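Local coordinates for protein virC2 (PDB 2RH3) that probably binds DNA through its C-terminal ribbon-helix-helix fold, the part present here, and enhances T-DNA transfer and virulence in Agrobacterium tumefaciens, at residues G40-E43 / N44-D48; A110-F113 / A114-A118. All blocks are in the same frame, centred on the assembly; numbering follows the deposited sequence.

Contact 1: residues G40-E43 / N44-D48; sequences GDFE and NMLAD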
loop_
_atom_site.group_PDB
_atom_site.type_symbol
_atom_site.label_atom_id
_atom_site.label_comp_id
_atom_site.label_asym_id
_atom_site.label_seq_id
_atom_site.Cartn_x
_atom_site.Cartn_y
_atom_site.Cartn_z
ATOM N N GLY A 40 -2.734 -7.416 -4.871
ATOM C CA GLY A 40 -3.595 -8.434 -5.460
ATOM C C GLY A 40 -5.038 -8.258 -5.019
ATOM O O GLY A 40 -5.952 -8.262 -5.850
ATOM N N ASP A 41 -5.235 -8.084 -3.710
ATOM C CA ASP A 41 -6.556 -7.835 -3.127
ATOM C C ASP A 41 -7.149 -6.543 -3.701
ATOM O O ASP A 41 -8.333 -6.500 -4.055
ATOM C CB ASP A 41 -6.472 -7.719 -1.589
ATOM C CG ASP A 41 -6.008 -9.014 -0.901
ATOM O OD1 ASP A 41 -6.104 -10.106 -1.498
ATOM O OD2 ASP A 41 -5.543 -8.931 0.265
ATOM N N PHE A 42 -6.306 -5.518 -3.817
ATOM C CA PHE A 42 -6.734 -4.165 -4.218
ATOM C C PHE A 42 -7.183 -4.102 -5.671
ATOM O O PHE A 42 -8.124 -3.375 -5.986
ATOM C CB PHE A 42 -5.630 -3.137 -3.961
ATOM C CG PHE A 42 -6.142 -1.742 -3.705
ATOM C CD1 PHE A 42 -6.912 -1.465 -2.576
ATOM C CD2 PHE A 42 -5.842 -0.707 -4.582
ATOM C CE1 PHE A 42 -7.385 -0.171 -2.323
ATOM C CE2 PHE A 42 -6.309 0.588 -4.350
ATOM C CZ PHE A 42 -7.080 0.856 -3.210
ATOM N N GLU A 43 -6.510 -4.867 -6.534
ATOM C CA GLU A 43 -6.857 -4.969 -7.966
ATOM C C GLU A 43 -8.314 -5.337 -8.157
ATOM O O GLU A 43 -8.998 -4.782 -9.034
ATOM C CB GLU A 43 -6.018 -6.049 -8.646
ATOM C CG GLU A 43 -4.754 -5.583 -9.317
ATOM C CD GLU A 43 -4.103 -6.698 -10.119
ATOM O OE1 GLU A 43 -3.785 -7.756 -9.530
ATOM O OE2 GLU A 43 -3.911 -6.519 -11.338
ATOM N N ASN A 44 -8.782 -6.295 -7.355
ATOM C CA ASN A 44 -10.164 -6.755 -7.434
ATOM C C ASN A 44 -11.157 -5.696 -6.959
ATOM O O ASN A 44 -12.317 -5.693 -7.379
ATOM C CB ASN A 44 -10.350 -8.074 -6.673
ATOM C CG ASN A 44 -9.517 -9.212 -7.255
ATOM O OD1 ASN A 44 -9.246 -9.259 -8.458
ATOM N ND2 ASN A 44 -9.113 -10.139 -6.397
ATOM N N MET A 45 -10.682 -4.790 -6.105
ATOM C CA MET A 45 -11.474 -3.650 -5.622
ATOM C C MET A 45 -11.487 -2.483 -6.611
ATOM O O MET A 45 -12.412 -1.667 -6.603
ATOM C CB MET A 45 -10.942 -3.162 -4.273
ATOM C CG MET A 45 -11.077 -4.186 -3.164
ATOM S SD MET A 45 -10.102 -3.800 -1.710
ATOM C CE MET A 45 -10.764 -2.214 -1.241
ATOM N N LEU A 46 -10.448 -2.394 -7.437
ATOM C CA LEU A 46 -10.398 -1.393 -8.492
ATOM C C LEU A 46 -11.455 -1.729 -9.526
ATOM O O LEU A 46 -12.187 -0.852 -9.994
ATOM C CB LEU A 46 -9.013 -1.348 -9.136
ATOM C CG LEU A 46 -7.900 -0.780 -8.246
ATOM C CD1 LEU A 46 -6.526 -1.016 -8.859
ATOM C CD2 LEU A 46 -8.113 0.703 -7.966
ATOM N N ALA A 47 -11.550 -3.021 -9.838
ATOM C CA ALA A 47 -12.441 -3.517 -10.881
ATOM C C ALA A 47 -13.906 -3.141 -10.670
ATOM O O ALA A 47 -14.634 -2.917 -11.642
ATOM C CB ALA A 47 -12.288 -5.024 -11.021
ATOM N N ASP A 48 -14.333 -3.057 -9.408
ATOM C CA ASP A 48 -15.735 -2.764 -9.092
ATOM C C ASP A 48 -15.991 -1.424 -8.391
ATOM O O ASP A 48 -17.117 -1.147 -7.968
ATOM C CB ASP A 48 -16.338 -3.915 -8.271
ATOM C CG ASP A 48 -15.751 -4.020 -6.867
ATOM O OD1 ASP A 48 -14.920 -3.172 -6.481
ATOM O OD2 ASP A 48 -16.129 -4.963 -6.136
#

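Contact 2: residues A110-F113 / A114-A118; sequences ACFF and AREKA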
loop_
_atom_site.group_PDB
_atom_site.type_symbol
_atom_site.label_atom_id
_atom_site.label_comp_id
_atom_site.label_asym_id
_atom_site.label_seq_id
_atom_site.Cartn_x
_atom_site.Cartn_y
_atom_site.Cartn_z
ATOM N N ALA A 110 -3.046 0.310 3.440
ATOM C CA ALA A 110 -3.995 0.798 4.417
ATOM C C ALA A 110 -5.201 -0.147 4.511
ATOM O O ALA A 110 -5.686 -0.416 5.595
ATOM C CB ALA A 110 -4.433 2.212 4.065
ATOM N N CYS A 111 -5.644 -0.635 3.353
ATOM C CA CYS A 111 -6.743 -1.591 3.231
ATOM C C CYS A 111 -6.415 -2.956 3.866
ATOM O O CYS A 111 -7.240 -3.539 4.572
ATOM C CB CYS A 111 -7.104 -1.757 1.749
ATOM S SG CYS A 111 -8.592 -2.698 1.435
ATOM N N PHE A 112 -5.202 -3.443 3.612
ATOM C CA PHE A 112 -4.713 -4.707 4.159
ATOM C C PHE A 112 -4.658 -4.606 5.692
ATOM O O PHE A 112 -5.124 -5.502 6.409
ATOM C CB PHE A 112 -3.306 -4.993 3.592
ATOM C CG PHE A 112 -2.732 -6.296 4.047
ATOM C CD1 PHE A 112 -2.840 -7.434 3.247
ATOM C CD2 PHE A 112 -2.076 -6.392 5.271
ATOM C CE1 PHE A 112 -2.310 -8.664 3.679
ATOM C CE2 PHE A 112 -1.558 -7.608 5.707
ATOM C CZ PHE A 112 -1.665 -8.737 4.907
ATOM N N PHE A 113 -4.093 -3.504 6.193
ATOM C CA PHE A 113 -3.960 -3.303 7.631
ATOM C C PHE A 113 -5.324 -3.149 8.325
ATOM O O PHE A 113 -5.506 -3.663 9.419
ATOM C CB PHE A 113 -3.067 -2.113 7.966
ATOM C CG PHE A 113 -1.657 -2.202 7.415
ATOM C CD1 PHE A 113 -0.965 -3.433 7.333
ATOM C CD2 PHE A 113 -1.002 -1.037 7.018
ATOM C CE1 PHE A 113 0.345 -3.487 6.823
ATOM C CE2 PHE A 113 0.306 -1.082 6.529
ATOM C CZ PHE A 113 0.974 -2.312 6.424
ATOM N N ALA A 114 -6.266 -2.449 7.686
ATOM C CA ALA A 114 -7.611 -2.295 8.264
ATOM C C ALA A 114 -8.336 -3.641 8.324
ATOM O O ALA A 114 -9.079 -3.923 9.274
ATOM C CB ALA A 114 -8.433 -1.267 7.477
ATOM N N ARG A 115 -8.094 -4.477 7.312
ATOM C CA ARG A 115 -8.707 -5.808 7.241
ATOM C C ARG A 115 -8.153 -6.668 8.373
ATOM O O ARG A 115 -8.900 -7.377 9.044
ATOM C CB ARG A 115 -8.448 -6.454 5.877
ATOM C CG ARG A 115 -9.282 -7.735 5.628
ATOM C CD ARG A 115 -9.029 -8.324 4.223
ATOM N NE ARG A 115 -9.231 -7.365 3.129
ATOM C CZ ARG A 115 -10.414 -7.043 2.591
ATOM N NH1 ARG A 115 -11.543 -7.591 3.034
ATOM N NH2 ARG A 115 -10.466 -6.164 1.600
ATOM N N GLU A 116 -6.842 -6.577 8.591
ATOM C CA GLU A 116 -6.199 -7.245 9.731
ATOM C C GLU A 116 -6.879 -6.877 11.047
ATOM O O GLU A 116 -7.260 -7.739 11.822
ATOM C CB GLU A 116 -4.745 -6.815 9.844
ATOM C CG GLU A 116 -3.740 -7.677 9.174
ATOM C CD GLU A 116 -2.328 -7.306 9.626
ATOM O OE1 GLU A 116 -1.750 -6.389 9.022
ATOM O OE2 GLU A 116 -1.815 -7.936 10.584
ATOM N N LYS A 117 -7.015 -5.579 11.288
ATOM C CA LYS A 117 -7.597 -5.064 12.524
ATOM C C LYS A 117 -9.034 -5.564 12.703
ATOM O O LYS A 117 -9.398 -6.044 13.776
ATOM C CB LYS A 117 -7.541 -3.537 12.521
ATOM C CG LYS A 117 -7.812 -2.887 13.864
ATOM C CD LYS A 117 -7.662 -1.375 13.770
ATOM C CE LYS A 117 -7.858 -0.683 15.118
ATOM N NZ LYS A 117 -9.291 -0.462 15.461
ATOM N N ALA A 118 -9.825 -5.473 11.634
ATOM C CA ALA A 118 -11.239 -5.867 11.635
ATOM C C ALA A 118 -11.465 -7.370 11.815
ATOM O O ALA A 118 -12.546 -7.792 12.234
ATOM C CB ALA A 118 -11.909 -5.383 10.356
#

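Contact 1: residues G40-E43 / N44-D48
F42 meets M45 and L46 through two different parts of its ring. The thioether of M45 arrives at the CD1 corner, with SD 4.0 Å from F42 CD1 and the methyl CE 4.1 Å from F42 CE1. This is a Met-aromatic contact of oblique geometry: SD lies 5.2 Å from the centroid of the F42 ring and 59° off its normal. With CG of M45 anti to its carbonyl carbon and the chain bent at chi3 (59°), the terminal methyl turns in beside the ring, and the two side chains cross at about a right angle. Across the ring, F42 CE2 packs on L46 CD2 at 4.0 Å.

These residues form the last turns of helix 27-47, one of the helices of the ribbon-helix-helix fold. F42 and L46 are both buried against other helices: F42 touches L104, A107 and A108 of helix 97-118, while L46 reaches L81 and A85 of helix 79-89.

Among the backbone bonds, L46 N donates to F42 O at 2.9 Å, and A47 N donates to E43 O at 3.2 Å. F42 O also receives a weak bond from M45 N, and E43 O a weak one from L46 N, so each of these carbonyls is shared between two amides near the helix end.

The E43 side chain reaches away from the following turn, with OE1 in a salt bridge to R75 NH1 of strand 71-76, tying the helix to the ribbon.

Contact 2: residues A110-F113 / A114-A118
From A110 to K117 the backbone is regular alpha-helix, with A114 N, R115 N, E116 N and K117 N each donating to the carbonyl four residues earlier, the bond from E116 N to F112 O being 3.0 Å long.

E116 is the side chain that both phenylalanines meet. Its OE1 lies at the edge of each ring, near the ring plane, 3.5 Å from F112 CE2 and 3.5 Å from F113 CD1. The carboxylate is turned 62° from the F112 ring and 57° from that of F113. F113 runs alongside E116 and points the same way, whereas the F112 side chain, with CG anti to its backbone N (chi1 -178°), slants across it. Nearer the backbone, E116 CG comes to 4.1 Å from F112 CE2.

Around the helix, the R115 chain bends at chi3 and brings its head back along the preceding turn, toward C111; the approach of NH2 to SG there is tentative, because the cysteine has two conformers.

F112 also packs on I34 and A38 of helix 27-47, and F113 meets Y58 edge-to-face. The buried carboxylate of E116 is satisfied by S15 OG at OE1 and by I17 N at OE2, near the start of helix 16-21. Ring-edge hydrogens carry slight positive charge, so their approach to OE1 is probably mildly attractive and adds to the hydrogen bonds that hold the carboxylate.

Both contacts lie toward the C-terminal ends of long helices, 27-47 for contact 1 and 97-118 for contact 2, with centres about 15 Å apart. Each is partly buried, but contact 2 has four buried residues to contact 1's two. The helices meet directly, F42 of contact 1 packing against helix 97-118 and F112 of contact 2 against helix 27-47. Their chemistry differs. Contact 1 has an apolar and sulfur-aromatic inner face, with E43 directed to the strand ribbon. Contact 2 instead sets one carboxylate oxygen beside the edges of two aromatic rings inside the protein, where the N-terminal region around helix 16-21 supplies its hydrogen bonds.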